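Local coordinates for nuclear and cytoplasmic polyadenylated RNA-binding protein PUB1 (Saccharomyces cerevisiae, PDB 3MD1), which binds polyadenylated RNA with a preference for poly(U), and may accompany mRNA from nucleus to cytoplasm; this chain is its second RNA recognition motif, at residues Asp15-Asn20 with Asp67-Pro72; Lys23-Tyr28 with Asp61-Gln66. One frame throughout, in Å; residues are numbered along the deposited sequence.

Interaction 1 of 2, residues Asp15-Asn20 with Asp67-Pro72; sequences DETLRN and DLNGRP
Thr-17 of helix 15-22 touches the beta hairpin formed by strands 67-68 and 71-77 through one atom, its methyl CG2. The first torsion divides the work of the side chain: CG2, anti to the backbone N, meets the turn, while OG1 stands beside that N and bonds to Asp-14 OD1. The methyl lies 4.0 Å from Leu-68 CD1 and an equal 4.0 Å from Asn-69 ND2. In Leu-68 a chi1 of 176° places CG beside the carbonyl carbon, and CD1 is the branch that meets the threonine methyl. Asn-69 comes from the opposite direction and lays its amide end beside the same methyl, with OD1 4.1 Å from Thr-17 CG2. No hydrogen bond crosses here; Asn-69 ND2 is bonded to Asn-12 OD1. A type I' turn from Leu-68 to Arg-71 is closed by paired backbone bonds between its ends, and Asn-69 and Gly-70 both take positive phi, as its two central residues do. The contact thus joins an RRM helix to the turn between strand 67-68, at one edge of the sheet, and strand 71-77; Val-13, in the loop before the helix, packs against Leu-68 and Asn-69, while Leu-18 touches Val-33 of strand 28-35.

Interaction 2 of 2, residues Lys23-Tyr28 with Asp61-Gln66; sequences KDFPSY and DSMQGQ
With chi1 at -78°, Phe-25 has CG anti to its carbonyl carbon, which sets the ring beside the last turn of helix 53-63; Met-63 has CG placed likewise, and bends at chi2 and chi3 put its sulfur at the ring edge. The result is a Met-aromatic contact on the helical side of the beta-alpha-beta-beta-alpha-beta fold of an RNA recognition motif, between the loop after helix 15-22 and the end of helix 53-63. Met-63 SD lies 4.9 Å from the centroid of the Phe-25 ring, 76° off the normal. The closest approach is apolar, Met-63 CG to Phe-25 CZ at 3.6 Å, and the two side chains are inclined to each other. Ser-62 meets the neighbouring part of the rim, its CB 3.8 Å from Phe-25 CE1. Replacing Phe-25 by an alanine would probably leave Met-63 CG and SD without their aromatic partner and open a gap between loop and helix. Ala-59 and Phe-50 also touch Phe-25, while Met-63 packs on Phe-22, Leu-73 and Ile-75; the pair, partly exposed, lies at the surface end of the packing between helices and sheet. Two type II turns frame it, Phe-25 to Tyr-28 and Met-63 to Gln-66. At the ring's edge, near its plane, Ser-62 OG lies 3.7 Å from Phe-25 CE1.

Interactions 1 and 2 show how one small domain ties distant sequence together twice: the second is nested along the chain inside the loop closed by the first. Helix 15-22 leads from residues 15-20 to the loop 23-28, and helix 53-63 is followed by strand 67-68, so each side of one contact continues into a side of the other. Their centres lie about 12 Å apart, and they touch where Arg-19 meets Tyr-28 and where Pro-72 CB lies 3.7 Å from Gly-65 O. Interaction 1 joins helix 15-22 to the 67-72 hairpin; interaction 2 joins the loop after that helix to the end of helix 53-63. Within the second RRM, they thus tie the helical side together and to the sheet's edge.

Interaction 1 of 2, residues Asp15-Asn20 with Asp67-Pro72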
loop_
_atom_site.group_PDB
_atom_site.type_symbol
_atom_site.label_atom_id
_atom_site.label_comp_id
_atom_site.label_asym_id
_atom_site.label_seq_id
_atom_site.Cartn_x
_atom_site.Cartn_y
_atom_site.Cartn_z
ATOM N N ASP A 15 -8.378 -3.007 4.944
ATOM C CA ASP A 15 -7.995 -3.757 3.747
ATOM C C ASP A 15 -8.861 -3.373 2.553
ATOM O O ASP A 15 -8.344 -3.144 1.466
ATOM C CB ASP A 15 -8.094 -5.267 3.983
ATOM C CG ASP A 15 -6.946 -5.813 4.814
ATOM O OD1 ASP A 15 -5.936 -5.097 4.984
ATOM O OD2 ASP A 15 -7.057 -6.968 5.291
ATOM N N GLU A 16 -10.173 -3.294 2.773
ATOM C CA GLU A 16 -11.121 -2.937 1.710
ATOM C C GLU A 16 -10.792 -1.593 1.058
ATOM O O GLU A 16 -10.765 -1.480 -0.169
ATOM C CB GLU A 16 -12.556 -2.938 2.243
ATOM C CG GLU A 16 -13.632 -2.707 1.188
ATOM C CD GLU A 16 -15.011 -2.543 1.798
ATOM O OE1 GLU A 16 -15.902 -1.989 1.122
ATOM O OE2 GLU A 16 -15.205 -2.966 2.959
ATOM N N THR A 17 -10.532 -0.583 1.889
ATOM C CA THR A 17 -10.179 0.754 1.415
ATOM C C THR A 17 -8.874 0.755 0.608
ATOM O O THR A 17 -8.806 1.316 -0.494
ATOM C CB THR A 17 -10.139 1.770 2.596
ATOM O OG1 THR A 17 -11.432 1.809 3.228
ATOM C CG2 THR A 17 -9.788 3.174 2.093
ATOM N N LEU A 18 -7.846 0.102 1.146
ATOM C CA LEU A 18 -6.555 0.028 0.465
ATOM C C LEU A 18 -6.668 -0.709 -0.874
ATOM O O LEU A 18 -6.199 -0.217 -1.901
ATOM C CB LEU A 18 -5.489 -0.606 1.362
ATOM C CG LEU A 18 -4.125 -0.783 0.685
ATOM C CD1 LEU A 18 -3.446 0.567 0.370
ATOM C CD2 LEU A 18 -3.225 -1.692 1.511
ATOM N N ARG A 19 -7.327 -1.869 -0.865
ATOM C CA ARG A 19 -7.518 -2.655 -2.095
ATOM C C ARG A 19 -8.263 -1.892 -3.175
ATOM O O ARG A 19 -7.867 -1.930 -4.339
ATOM C CB ARG A 19 -8.236 -3.963 -1.795
ATOM C CG ARG A 19 -7.353 -4.960 -1.096
ATOM C CD ARG A 19 -8.175 -5.949 -0.326
ATOM N NE ARG A 19 -7.311 -6.845 0.429
ATOM C CZ ARG A 19 -7.731 -7.729 1.324
ATOM N NH1 ARG A 19 -9.028 -7.840 1.601
ATOM N NH2 ARG A 19 -6.846 -8.495 1.949
ATOM N N ASN A 20 -9.314 -1.178 -2.779
ATOM C CA ASN A 20 -10.108 -0.372 -3.714
ATOM C C ASN A 20 -9.274 0.703 -4.418
ATOM O O ASN A 20 -9.566 1.073 -5.562
ATOM C CB ASN A 20 -11.300 0.274 -3.004
ATOM C CG ASN A 20 -12.477 -0.682 -2.815
ATOM O OD1 ASN A 20 -12.487 -1.807 -3.328
ATOM N ND2 ASN A 20 -13.481 -0.228 -2.075
ATOM N N ASP A 67 -3.846 11.589 -2.426
ATOM C CA ASP A 67 -4.576 11.463 -1.156
ATOM C C ASP A 67 -5.505 10.259 -1.077
ATOM O O ASP A 67 -6.261 9.969 -2.002
ATOM C CB ASP A 67 -5.355 12.746 -0.846
ATOM C CG ASP A 67 -4.503 13.807 -0.156
ATOM O OD1 ASP A 67 -3.282 13.594 0.022
ATOM O OD2 ASP A 67 -5.058 14.852 0.215
ATOM N N LEU A 68 -5.441 9.567 0.056
ATOM C CA LEU A 68 -6.406 8.540 0.403
ATOM C C LEU A 68 -6.895 8.859 1.804
ATOM O O LEU A 68 -6.092 8.988 2.722
ATOM C CB LEU A 68 -5.754 7.157 0.373
ATOM C CG LEU A 68 -6.657 5.996 0.812
ATOM C CD1 LEU A 68 -7.857 5.835 -0.128
ATOM C CD2 LEU A 68 -5.818 4.723 0.894
ATOM N N ASN A 69 -8.218 9.006 1.961
ATOM C CA ASN A 69 -8.792 9.391 3.252
ATOM C C ASN A 69 -8.030 10.556 3.899
ATOM O O ASN A 69 -7.748 10.544 5.093
ATOM C CB ASN A 69 -8.883 8.185 4.203
ATOM C CG ASN A 69 -9.924 7.160 3.764
ATOM O OD1 ASN A 69 -10.457 7.225 2.653
ATOM N ND2 ASN A 69 -10.226 6.215 4.647
ATOM N N GLY A 70 -7.693 11.557 3.087
ATOM C CA GLY A 70 -7.129 12.803 3.583
ATOM C C GLY A 70 -5.628 12.820 3.806
ATOM O O GLY A 70 -5.078 13.842 4.237
ATOM N N ARG A 71 -4.966 11.698 3.513
ATOM C CA ARG A 71 -3.530 11.561 3.738
ATOM C C ARG A 71 -2.785 11.186 2.462
ATOM O O ARG A 71 -3.220 10.282 1.734
ATOM C CB ARG A 71 -3.264 10.498 4.807
ATOM C CG ARG A 71 -3.829 10.828 6.194
ATOM C CD ARG A 71 -2.875 11.662 7.048
ATOM N NE ARG A 71 -1.738 10.870 7.531
ATOM C CZ ARG A 71 -1.785 10.050 8.580
ATOM N NH1 ARG A 71 -0.705 9.370 8.935
ATOM N NH2 ARG A 71 -2.912 9.916 9.282
ATOM N N PRO A 72 -1.644 11.857 2.198
ATOM C CA PRO A 72 -0.883 11.535 0.990
ATOM C C PRO A 72 -0.211 10.168 1.087
ATOM O O PRO A 72 0.458 9.873 2.068
ATOM C CB PRO A 72 0.165 12.651 0.898
ATOM C CG PRO A 72 0.228 13.265 2.257
ATOM C CD PRO A 72 -1.068 12.975 2.963
#

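Interaction 2 of 2, residues Lys23-Tyr28 with Asp61-Gln66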
loop_
_atom_site.group_PDB
_atom_site.type_symbol
_atom_site.label_atom_id
_atom_site.label_comp_id
_atom_site.label_asym_id
_atom_site.label_seq_id
_atom_site.Cartn_x
_atom_site.Cartn_y
_atom_site.Cartn_z
ATOM N N LYS A 23 -6.821 -1.841 -6.845
ATOM C CA LYS A 23 -7.476 -2.996 -7.504
ATOM C C LYS A 23 -7.351 -3.051 -9.030
ATOM O O LYS A 23 -7.173 -4.124 -9.623
ATOM C CB LYS A 23 -8.985 -2.979 -7.185
ATOM C CG LYS A 23 -9.456 -3.950 -6.128
ATOM C CD LYS A 23 -10.851 -4.495 -6.448
ATOM C CE LYS A 23 -11.997 -3.651 -5.880
ATOM N NZ LYS A 23 -12.280 -2.419 -6.668
ATOM N N ASP A 24 -7.468 -1.893 -9.665
ATOM C CA ASP A 24 -7.614 -1.843 -11.116
ATOM C C ASP A 24 -6.325 -1.581 -11.894
ATOM O O ASP A 24 -6.327 -1.531 -13.124
ATOM C CB ASP A 24 -8.711 -0.848 -11.490
ATOM C CG ASP A 24 -10.066 -1.235 -10.917
ATOM O OD1 ASP A 24 -10.482 -2.406 -11.079
ATOM O OD2 ASP A 24 -10.718 -0.372 -10.295
ATOM N N PHE A 25 -5.213 -1.428 -11.186
ATOM C CA PHE A 25 -3.941 -1.249 -11.856
ATOM C C PHE A 25 -3.492 -2.542 -12.514
ATOM O O PHE A 25 -3.672 -3.620 -11.928
ATOM C CB PHE A 25 -2.883 -0.754 -10.875
ATOM C CG PHE A 25 -3.003 0.706 -10.568
ATOM C CD1 PHE A 25 -2.459 1.653 -11.426
ATOM C CD2 PHE A 25 -3.658 1.143 -9.418
ATOM C CE1 PHE A 25 -2.585 3.015 -11.154
ATOM C CE2 PHE A 25 -3.764 2.505 -9.133
ATOM C CZ PHE A 25 -3.232 3.442 -10.014
ATOM N N PRO A 26 -2.893 -2.440 -13.717
ATOM C CA PRO A 26 -2.371 -3.629 -14.404
ATOM C C PRO A 26 -1.484 -4.474 -13.499
ATOM O O PRO A 26 -0.633 -3.938 -12.776
ATOM C CB PRO A 26 -1.542 -3.037 -15.546
ATOM C CG PRO A 26 -2.206 -1.747 -15.843
ATOM C CD PRO A 26 -2.765 -1.228 -14.552
ATOM N N SER A 27 -1.718 -5.785 -13.530
ATOM C CA SER A 27 -0.922 -6.773 -12.786
ATOM C C SER A 27 -1.129 -6.844 -11.268
ATOM O O SER A 27 -0.434 -7.606 -10.599
ATOM C CB SER A 27 0.572 -6.658 -13.129
ATOM O OG SER A 27 0.769 -6.945 -14.506
ATOM N N TYR A 28 -2.076 -6.067 -10.742
ATOM C CA TYR A 28 -2.431 -6.107 -9.316
ATOM C C TYR A 28 -2.822 -7.514 -8.884
ATOM O O TYR A 28 -3.564 -8.214 -9.591
ATOM C CB TYR A 28 -3.587 -5.138 -9.030
ATOM C CG TYR A 28 -4.246 -5.306 -7.669
ATOM C CD1 TYR A 28 -3.774 -4.606 -6.552
ATOM C CD2 TYR A 28 -5.345 -6.156 -7.497
ATOM C CE1 TYR A 28 -4.380 -4.752 -5.305
ATOM C CE2 TYR A 28 -5.958 -6.307 -6.254
ATOM C CZ TYR A 28 -5.475 -5.600 -5.169
ATOM O OH TYR A 28 -6.067 -5.734 -3.947
ATOM N N ASP A 61 4.174 5.174 -9.194
ATOM C CA ASP A 61 4.391 6.534 -9.674
ATOM C C ASP A 61 3.062 7.263 -9.863
ATOM O O ASP A 61 2.927 8.439 -9.539
ATOM C CB ASP A 61 5.270 6.541 -10.946
ATOM C CG ASP A 61 6.697 6.054 -10.664
ATOM O OD1 ASP A 61 7.193 6.263 -9.527
ATOM O OD2 ASP A 61 7.329 5.452 -11.571
ATOM N N SER A 62 2.073 6.520 -10.328
ATOM C CA SER A 62 0.730 7.032 -10.508
ATOM C C SER A 62 0.080 7.512 -9.208
ATOM O O SER A 62 -0.604 8.536 -9.192
ATOM C CB SER A 62 -0.112 5.911 -11.114
ATOM O OG SER A 62 -1.207 6.419 -11.803
ATOM N N MET A 63 0.310 6.775 -8.125
ATOM C CA MET A 63 -0.321 7.023 -6.824
ATOM C C MET A 63 0.537 7.788 -5.816
ATOM O O MET A 63 0.056 8.156 -4.742
ATOM C CB MET A 63 -0.786 5.694 -6.194
ATOM C CG MET A 63 -1.844 4.971 -7.016
ATOM S SD MET A 63 -3.402 5.884 -7.148
ATOM C CE MET A 63 -4.205 5.326 -5.639
ATOM N N GLN A 64 1.815 7.997 -6.140
ATOM C CA GLN A 64 2.740 8.666 -5.227
ATOM C C GLN A 64 2.198 10.026 -4.781
ATOM O O GLN A 64 1.893 10.895 -5.618
ATOM C CB GLN A 64 4.104 8.857 -5.901
ATOM C CG GLN A 64 5.210 9.339 -4.970
ATOM C CD GLN A 64 5.592 8.280 -3.969
ATOM O OE1 GLN A 64 6.397 7.388 -4.258
ATOM N NE2 GLN A 64 5.001 8.355 -2.810
ATOM N N GLY A 65 2.057 10.194 -3.466
ATOM C CA GLY A 65 1.597 11.448 -2.884
ATOM C C GLY A 65 0.149 11.814 -3.133
ATOM O O GLY A 65 -0.271 12.922 -2.792
ATOM N N GLN A 66 -0.607 10.904 -3.746
ATOM C CA GLN A 66 -2.032 11.131 -3.967
ATOM C C GLN A 66 -2.754 10.870 -2.659
ATOM O O GLN A 66 -2.313 10.054 -1.856
ATOM C CB GLN A 66 -2.574 10.244 -5.095
ATOM C CG GLN A 66 -1.805 10.376 -6.417
ATOM C CD GLN A 66 -2.037 11.686 -7.160
ATOM O OE1 GLN A 66 -1.391 11.948 -8.184
ATOM N NE2 GLN A 66 -2.950 12.507 -6.655
#